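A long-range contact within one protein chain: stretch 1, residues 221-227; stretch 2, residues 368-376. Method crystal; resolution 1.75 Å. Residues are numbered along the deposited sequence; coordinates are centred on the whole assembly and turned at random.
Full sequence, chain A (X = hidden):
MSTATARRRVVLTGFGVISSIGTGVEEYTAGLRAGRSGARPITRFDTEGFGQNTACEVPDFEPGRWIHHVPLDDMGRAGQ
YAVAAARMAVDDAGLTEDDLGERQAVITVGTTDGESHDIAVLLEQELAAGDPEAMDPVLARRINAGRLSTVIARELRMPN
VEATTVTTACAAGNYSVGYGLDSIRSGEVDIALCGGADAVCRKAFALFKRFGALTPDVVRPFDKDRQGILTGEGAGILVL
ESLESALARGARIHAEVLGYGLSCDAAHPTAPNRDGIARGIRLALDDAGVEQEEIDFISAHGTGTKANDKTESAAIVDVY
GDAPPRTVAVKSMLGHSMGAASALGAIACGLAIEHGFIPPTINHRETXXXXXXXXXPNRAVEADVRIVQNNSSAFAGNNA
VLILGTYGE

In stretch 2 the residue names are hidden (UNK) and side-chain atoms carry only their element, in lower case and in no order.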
# COMPACT_ATOMS: atom_id res chain seq x y z
N PRO A 221 -7.36 -20.46 16.03
CA PRO A 221 -8.09 -19.22 16.28
C PRO A 221 -9.32 -19.42 17.18
O PRO A 221 -10.19 -20.27 16.91
CB PRO A 221 -8.48 -18.72 14.88
CG PRO A 221 -7.40 -19.30 14.02
CD PRO A 221 -7.24 -20.71 14.58
N PHE A 222 -9.35 -18.58 18.21
CA PHE A 222 -10.42 -18.47 19.19
C PHE A 222 -10.37 -19.66 20.16
O PHE A 222 -11.24 -19.77 21.01
CB PHE A 222 -11.79 -18.35 18.52
CG PHE A 222 -11.89 -17.15 17.61
CD1 PHE A 222 -11.83 -15.86 18.14
CD2 PHE A 222 -12.00 -17.29 16.24
CE1 PHE A 222 -11.90 -14.75 17.32
CE2 PHE A 222 -12.08 -16.18 15.42
CZ PHE A 222 -12.03 -14.91 15.96
N ASP A 223 -9.34 -20.48 20.07
CA ASP A 223 -9.18 -21.60 20.98
C ASP A 223 -8.61 -21.05 22.29
O ASP A 223 -7.81 -20.13 22.26
CB ASP A 223 -8.25 -22.65 20.39
CG ASP A 223 -8.22 -23.95 21.18
OD1 ASP A 223 -7.52 -23.99 22.21
OD2 ASP A 223 -8.91 -24.91 20.74
N LYS A 224 -9.01 -21.67 23.41
CA LYS A 224 -8.60 -21.31 24.74
C LYS A 224 -7.08 -21.45 24.88
O LYS A 224 -6.47 -20.65 25.60
CB LYS A 224 -9.38 -22.15 25.76
CG LYS A 224 -9.23 -21.73 27.22
CD LYS A 224 -9.89 -22.69 28.21
CE LYS A 224 -9.93 -22.17 29.63
NZ LYS A 224 -8.73 -22.59 30.39
N ASP A 225 -6.44 -22.41 24.18
CA ASP A 225 -4.97 -22.59 24.33
C ASP A 225 -4.25 -22.28 23.01
O ASP A 225 -3.11 -22.72 22.83
CB ASP A 225 -4.60 -23.99 24.85
CG ASP A 225 -5.50 -24.43 26.00
OD1 ASP A 225 -5.37 -23.84 27.10
OD2 ASP A 225 -6.36 -25.31 25.76
N ARG A 226 -4.85 -21.42 22.18
CA ARG A 226 -4.17 -20.87 20.97
C ARG A 226 -2.81 -20.31 21.38
O ARG A 226 -2.62 -19.78 22.50
CB ARG A 226 -5.09 -19.84 20.30
CG ARG A 226 -5.27 -18.56 21.10
CD ARG A 226 -6.26 -17.62 20.47
NE ARG A 226 -6.44 -16.43 21.29
CZ ARG A 226 -7.31 -16.30 22.29
NH1 ARG A 226 -7.97 -17.35 22.76
NH2 ARG A 226 -7.52 -15.12 22.81
N GLN A 227 -1.81 -20.52 20.52
CA GLN A 227 -0.42 -20.23 20.80
C GLN A 227 0.20 -19.41 19.66
O GLN A 227 1.39 -19.18 19.66
CB GLN A 227 0.33 -21.56 20.97
CG GLN A 227 0.00 -22.29 22.27
CD GLN A 227 0.11 -21.36 23.45
OE1 GLN A 227 -0.83 -21.21 24.24
NE2 GLN A 227 1.24 -20.69 23.56
N UNK A 368 -12.27 -20.31 23.50
CA UNK A 368 -11.91 -19.45 24.61
C UNK A 368 -13.21 -18.92 25.20
O UNK A 368 -14.11 -18.47 24.46
c UNK A 368 -10.96 -18.34 24.14
o UNK A 368 -9.14 -17.23 25.17
o UNK A 368 -11.10 -17.14 26.21
c UNK A 368 -10.35 -17.50 25.25
N UNK A 369 -13.42 -19.00 26.55
CA UNK A 369 -14.66 -18.50 27.15
C UNK A 369 -14.84 -16.98 26.94
O UNK A 369 -15.97 -16.49 26.90
c UNK A 369 -12.47 -19.53 27.54
c UNK A 369 -14.55 -18.88 28.64
c UNK A 369 -13.07 -19.18 28.89
N UNK A 370 -13.72 -16.26 26.77
CA UNK A 370 -13.73 -14.82 26.43
C UNK A 370 -13.96 -14.58 24.93
O UNK A 370 -14.18 -13.43 24.53
c UNK A 370 -12.32 -13.97 28.36
c UNK A 370 -12.44 -14.11 26.86
o UNK A 370 -11.18 -13.98 28.84
o UNK A 370 -13.36 -13.88 29.03
N UNK A 371 -13.97 -15.63 24.10
CA UNK A 371 -14.48 -15.48 22.74
C UNK A 371 -15.82 -16.21 22.57
O UNK A 371 -15.89 -17.23 21.89
s UNK A 371 -11.80 -15.24 22.11
c UNK A 371 -13.44 -15.93 21.73
N UNK A 372 -16.95 -15.67 23.10
CA UNK A 372 -18.22 -16.39 23.11
C UNK A 372 -18.85 -16.45 21.72
O UNK A 372 -19.89 -15.90 21.48
c UNK A 372 -19.09 -15.54 24.06
c UNK A 372 -17.07 -14.33 23.71
c UNK A 372 -18.56 -14.13 23.85
N UNK A 373 -18.14 -17.07 20.78
CA UNK A 373 -18.59 -17.08 19.40
C UNK A 373 -18.80 -18.52 18.94
O UNK A 373 -18.07 -19.41 19.35
c UNK A 373 -17.49 -16.49 18.51
c UNK A 373 -15.81 -14.73 18.12
c UNK A 373 -17.10 -15.06 18.84
c UNK A 373 -18.26 -14.14 18.46
N UNK A 374 -19.72 -18.67 17.99
CA UNK A 374 -19.77 -19.89 17.22
C UNK A 374 -18.76 -19.75 16.08
O UNK A 374 -19.04 -19.02 15.10
c UNK A 374 -21.18 -20.18 16.71
o UNK A 374 -20.19 -22.12 15.71
c UNK A 374 -21.23 -21.41 15.82
o UNK A 374 -22.30 -21.66 15.24
N UNK A 375 -17.63 -20.45 16.21
CA UNK A 375 -16.54 -20.35 15.26
C UNK A 375 -16.67 -21.40 14.14
O UNK A 375 -15.73 -21.64 13.39
c UNK A 375 -15.08 -19.36 17.04
c UNK A 375 -14.97 -21.84 16.62
c UNK A 375 -15.19 -20.46 15.99
N UNK A 376 -17.85 -22.02 14.03
CA UNK A 376 -18.05 -23.11 13.06
C UNK A 376 -16.85 -24.04 13.16
O UNK A 376 -16.07 -24.19 12.23
c UNK A 376 -19.40 -21.53 11.64
c UNK A 376 -18.26 -22.53 11.65
c UNK A 376 -18.48 -23.61 10.60

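Position 368 has two side-chain carbons, the second bearing two oxygens, and one of these oxygens lies 2.7 Å from NH1 of Arg-226. Two oxygens on the second carbon make it aspartate; asparagine would carry a nitrogen in place of one of them. Asp-368 suits its place because its charge answers the arginine: OD2 forms a salt bridge to Arg-226 NH1, near the guanidinium plane, where the N-H bonds point. Its backbone N also donates to Phe-222 O at 2.7 Å, almost perfectly straight at 177°.

Position 369 has three carbons closing a ring onto the backbone nitrogen, and the ring carbon bonded to that nitrogen lies 3.9 Å from CG of Lys-224, a modest apolar contact at the exposed border; this is proline. The phi of Pro-369, -62°, suits the second position of the type I turn running from 368 to 371.

Position 370 again shows two carbons and two oxygens, but nothing on stretch 1 lies within reach. The pair of oxygens identifies aspartate. Asp-370 is exposed, as suits a polar side chain, and its backbone N donates to Asp-368 OD1 (2.8 Å), so the first aspartate uses one oxygen for the turn and the other for the arginine.

Position 371 has one carbon followed by a sulfur; CB is 3.9 Å from Phe-222 CD1, and the sulfur sits at the edge of that ring. This is cysteine. Cys-371 closes the turn, its N donating to Asp-368 O at 2.9 Å, and its small, buried side chain points toward stretch 1.

Position 372 has three carbons closing a ring onto the backbone N and touches nothing on stretch 1; it is proline. Pro-372 is exposed, its ring restricting phi to -73°.

Position 373 has four carbons, forked at the second, and one end carbon lies 4.0 Å from CE1 of Phe-222, over one face of the ring; this is leucine. Leu-373 thereby makes a CH-pi contact through CD1.

Position 374 carries two carbons and two oxygens and touches nothing on stretch 1. Two oxygens on the second carbon make it aspartate. Asp-374 is exposed, and OD1 accepts from the backbone N of 376 at 2.9 Å.

Position 375 has three carbons, one carrying the other two, and an end carbon lies 3.7 Å from Phe-222 CB; it is valine. Val-375 turns toward stretch 1, and its CG1 makes a compact apolar fit.

Position 376 has three carbons, one carrying the other two, and none reaches stretch 1; it is valine. Val-376 is buried, which suits an apolar side chain.

The contact thus joins a polar clamp to an apolar pocket. Asp-368 ties both Phe-222 O and Arg-226, whose NH1 also donates to Asp-223 O, while Cys-371, Leu-373 and Val-375 pack around the Phe-222 side chain.

Stretch 2 (368-376) DPDCPLDVV
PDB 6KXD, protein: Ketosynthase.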